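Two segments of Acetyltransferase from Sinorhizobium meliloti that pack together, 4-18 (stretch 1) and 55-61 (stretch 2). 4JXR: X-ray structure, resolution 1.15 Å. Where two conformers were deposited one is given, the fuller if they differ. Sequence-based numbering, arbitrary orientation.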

# COMPACT_ATOMS: atom_id res chain seq x y z
N ALA A 4 -9.81 -15.75 -25.14
CA ALA A 4 -10.18 -14.38 -24.95
C ALA A 4 -9.53 -13.48 -25.97
O ALA A 4 -8.42 -13.74 -26.45
CB ALA A 4 -9.78 -13.98 -23.56
N THR A 5 -10.22 -12.40 -26.32
CA THR A 5 -9.69 -11.40 -27.23
C THR A 5 -9.22 -10.22 -26.41
O THR A 5 -10.04 -9.49 -25.88
CB THR A 5 -10.77 -10.97 -28.23
OG1 THR A 5 -11.28 -12.15 -28.92
CG2 THR A 5 -10.25 -9.98 -29.18
N LEU A 6 -7.91 -10.05 -26.33
CA LEU A 6 -7.33 -8.98 -25.57
C LEU A 6 -6.59 -8.04 -26.47
O LEU A 6 -6.07 -8.44 -27.54
CB LEU A 6 -6.30 -9.54 -24.54
CG LEU A 6 -6.76 -10.63 -23.61
CD1 LEU A 6 -5.67 -10.89 -22.59
CD2 LEU A 6 -8.07 -10.34 -22.94
N ARG A 7 -6.46 -6.78 -26.07
CA ARG A 7 -5.56 -5.86 -26.70
C ARG A 7 -5.24 -4.75 -25.69
O ARG A 7 -5.93 -4.60 -24.67
CB ARG A 7 -6.16 -5.26 -28.01
CG ARG A 7 -7.45 -4.48 -27.78
CD ARG A 7 -7.77 -3.57 -28.95
NE ARG A 7 -9.07 -2.94 -28.86
CZ ARG A 7 -9.38 -1.95 -28.02
NH1 ARG A 7 -8.45 -1.35 -27.27
NH2 ARG A 7 -10.61 -1.49 -27.96
N ASP A 8 -4.24 -3.93 -26.00
CA ASP A 8 -3.94 -2.85 -25.13
C ASP A 8 -5.04 -1.82 -25.13
O ASP A 8 -5.68 -1.54 -26.18
CB ASP A 8 -2.60 -2.20 -25.48
CG ASP A 8 -1.43 -2.99 -24.88
OD1 ASP A 8 -1.58 -4.19 -24.67
OD2 ASP A 8 -0.40 -2.36 -24.61
N ALA A 9 -5.28 -1.21 -23.99
CA ALA A 9 -6.26 -0.15 -23.87
C ALA A 9 -5.78 1.10 -24.58
O ALA A 9 -4.60 1.43 -24.56
CB ALA A 9 -6.46 0.16 -22.39
N VAL A 10 -6.74 1.87 -25.10
CA VAL A 10 -6.48 3.17 -25.70
C VAL A 10 -7.46 4.15 -25.10
O VAL A 10 -8.47 3.79 -24.47
CB VAL A 10 -6.58 3.12 -27.26
CG1 VAL A 10 -5.48 2.22 -27.81
CG2 VAL A 10 -7.93 2.70 -27.70
N ALA A 11 -7.25 5.44 -25.39
CA ALA A 11 -8.13 6.46 -24.86
C ALA A 11 -9.59 6.25 -25.15
O ALA A 11 -10.46 6.53 -24.34
CB ALA A 11 -7.68 7.85 -25.31
N ALA A 12 -9.90 5.72 -26.36
CA ALA A 12 -11.26 5.46 -26.76
C ALA A 12 -11.96 4.39 -25.95
O ALA A 12 -13.17 4.29 -26.03
CB ALA A 12 -11.32 5.08 -28.24
N ASP A 13 -11.21 3.65 -25.08
CA ASP A 13 -11.83 2.65 -24.22
C ASP A 13 -12.26 3.20 -22.87
O ASP A 13 -12.86 2.46 -22.09
CB ASP A 13 -10.82 1.53 -23.98
CG ASP A 13 -10.40 0.82 -25.22
OD1 ASP A 13 -11.26 0.61 -26.14
OD2 ASP A 13 -9.22 0.42 -25.31
N LEU A 14 -11.94 4.46 -22.57
CA LEU A 14 -12.15 4.97 -21.22
C LEU A 14 -13.60 5.00 -20.77
O LEU A 14 -13.87 4.83 -19.58
CB LEU A 14 -11.43 6.32 -20.99
CG LEU A 14 -10.10 6.34 -20.22
CD1 LEU A 14 -10.22 5.81 -18.78
CD2 LEU A 14 -9.19 5.47 -21.06
N ARG A 15 -14.52 5.28 -21.69
CA ARG A 15 -15.91 5.31 -21.30
C ARG A 15 -16.37 3.94 -20.75
O ARG A 15 -17.01 3.83 -19.70
CB ARG A 15 -16.78 5.78 -22.47
CG ARG A 15 -18.21 5.97 -22.07
CD ARG A 15 -18.94 6.78 -23.14
NE ARG A 15 -20.25 7.20 -22.72
CZ ARG A 15 -21.36 6.57 -23.09
NH1 ARG A 15 -21.32 5.58 -23.94
NH2 ARG A 15 -22.52 7.01 -22.62
N SER A 16 -16.02 2.88 -21.50
CA SER A 16 -16.35 1.53 -21.09
C SER A 16 -15.62 1.12 -19.81
O SER A 16 -16.24 0.52 -18.92
CB SER A 16 -16.00 0.55 -22.18
OG SER A 16 -16.77 0.74 -23.39
N ILE A 17 -14.34 1.45 -19.71
CA ILE A 17 -13.58 1.17 -18.50
C ILE A 17 -14.23 1.82 -17.28
O ILE A 17 -14.39 1.22 -16.22
CB ILE A 17 -12.14 1.62 -18.68
CG1 ILE A 17 -11.38 0.68 -19.63
CG2 ILE A 17 -11.41 1.76 -17.35
CD1 ILE A 17 -10.11 1.25 -20.18
N THR A 18 -14.64 3.09 -17.45
CA THR A 18 -15.25 3.84 -16.38
C THR A 18 -16.54 3.18 -15.91
O THR A 18 -16.82 3.11 -14.74
CB THR A 18 -15.43 5.30 -16.80
OG1 THR A 18 -14.16 5.89 -17.09
CG2 THR A 18 -16.09 6.12 -15.70
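Stretch 2, residues 55-61: PYVVALD

Stretch 2 (Pro 55 to Asp 61) lies beside the N-terminal strand of stretch 1 as an extended strand, residues 56-60, running antiparallel to it. The angle between the two N-to-C directions is 150° and the axes come within 4.6 Å, so the strands are neighbours in one sheet; together the stretches bury 643 Å². Phi and psi stay in the beta region from Tyr 56 to Leu 60, phi running from -142° to -108° and psi from 115° to 157°.

Val 58 is the centre of the contact and has the largest covered area. It pairs with Arg 7, CA to CA 5.6 Å, through two backbone hydrogen bonds: Val 58 N gives to Arg 7 O at 2.8 Å, nearly straight at 175°, and Arg 7 N gives to Val 58 O at 3.1 Å. Its side chain, chi1 m, is on the same sheet face as that of Arg 7, and Val 58 CG2 lies over one face of the guanidinium, 3.6 Å from Arg 7 NH1. That guanidinium is held in place by Asp 13 of its own stretch, with a salt bridge from Arg 7 NH1 to Asp 13 OD2 (2.8 Å) and a hydrogen bond from Arg 7 NH2 to Asp 13 OD1 (2.9 Å). Val 58 CG1 meets Ala 9 CB at 4.0 Å and Ile 17 CD1 at 4.2 Å, so the valine touches both the strand's exit and the helix that follows.

The CA-to-CB bond of Tyr 56 (chi1 t) points sideways, but the end of its side chain comes nearer to stretch 1. Tyr 56 O accepts a hydrogen bond from Ala 9 N at 2.8 Å, one residue beyond the strand of stretch 1, while its ring touches Ala 9, Tyr 56 CD1 to Ala 9 CB 3.6 Å, and meets Ile 17, Tyr 56 CE1 to Ile 17 CD1 3.8 Å. Tyr 56 OH ends 3.4 Å from Ile 17 CG2.

Leu 60, m and t at chi1 and chi2, covers the other end. Leu 60 CD1 lies 3.8 Å from Arg 7 NE and 4.0 Å from Thr 5 CG2. Leu 60 N gives a hydrogen bond to Thr 5 O at 2.9 Å, and water 1 joins Leu 60 O (2.8 Å) to Thr 5 N (2.9 Å).

On the other face, Ala 59 CB packs on Leu 6 CD2 at 3.7 Å. The side chains of Asp 8 and Val 57 diverge, though Val 57 CG1 is still 3.5 Å from Asp 8 OD1. The CA atoms of these alternate pairs are closer, 4.5 Å for Leu 6 and Ala 59, 4.2 Å for Asp 8 and Val 57, as expected of non-hydrogen-bonded positions.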

# COMPACT_ATOMS: atom_id res chain seq x y z
N PRO A 55 1.63 -2.07 -18.33
CA PRO A 55 0.63 -2.54 -19.28
C PRO A 55 -0.78 -2.28 -18.77
O PRO A 55 -1.08 -2.47 -17.59
CB PRO A 55 0.91 -4.03 -19.39
CG PRO A 55 1.49 -4.38 -18.01
CD PRO A 55 2.31 -3.19 -17.67
N TYR A 56 -1.65 -1.92 -19.69
CA TYR A 56 -3.07 -1.63 -19.41
C TYR A 56 -3.84 -2.20 -20.58
O TYR A 56 -3.63 -1.77 -21.74
CB TYR A 56 -3.25 -0.12 -19.24
CG TYR A 56 -4.51 0.34 -18.55
CD1 TYR A 56 -5.77 -0.17 -18.87
CD2 TYR A 56 -4.48 1.32 -17.57
CE1 TYR A 56 -6.92 0.31 -18.25
CE2 TYR A 56 -5.60 1.81 -16.96
CZ TYR A 56 -6.84 1.31 -17.33
OH TYR A 56 -8.02 1.77 -16.76
N VAL A 57 -4.66 -3.21 -20.34
CA VAL A 57 -5.27 -4.01 -21.37
C VAL A 57 -6.78 -4.15 -21.19
O VAL A 57 -7.31 -3.95 -20.09
CB VAL A 57 -4.58 -5.41 -21.45
CG1 VAL A 57 -3.06 -5.29 -21.65
CG2 VAL A 57 -4.85 -6.23 -20.24
N VAL A 58 -7.44 -4.43 -22.29
CA VAL A 58 -8.87 -4.69 -22.29
C VAL A 58 -9.15 -6.07 -22.88
O VAL A 58 -8.39 -6.58 -23.71
CB VAL A 58 -9.67 -3.62 -23.05
CG1 VAL A 58 -9.60 -2.28 -22.33
CG2 VAL A 58 -9.19 -3.47 -24.49
N ALA A 59 -10.28 -6.61 -22.46
CA ALA A 59 -10.89 -7.81 -23.05
C ALA A 59 -12.14 -7.37 -23.82
O ALA A 59 -12.89 -6.52 -23.36
CB ALA A 59 -11.30 -8.81 -21.98
N LEU A 60 -12.30 -7.97 -24.98
CA LEU A 60 -13.38 -7.62 -25.90
C LEU A 60 -14.32 -8.77 -26.11
O LEU A 60 -13.94 -9.93 -26.12
CB LEU A 60 -12.78 -7.33 -27.28
CG LEU A 60 -11.65 -6.31 -27.34
CD1 LEU A 60 -11.19 -6.10 -28.79
CD2 LEU A 60 -11.99 -4.97 -26.66
N ASP A 61 -15.59 -8.43 -26.35
CA ASP A 61 -16.55 -9.41 -26.84
C ASP A 61 -16.39 -9.61 -28.34
O ASP A 61 -15.52 -9.04 -28.97
CB ASP A 61 -17.98 -9.01 -26.38
CG ASP A 61 -18.60 -7.83 -27.18
OD1 ASP A 61 -18.03 -7.42 -28.18
OD2 ASP A 61 -19.67 -7.33 -26.77
O HOH W 1 -12.44 -11.73 -24.56
O HOH W 2 -14.17 -12.09 -27.87
O HOH W 3 -0.59 -0.83 -22.26
O HOH W 4 -2.41 1.16 -22.88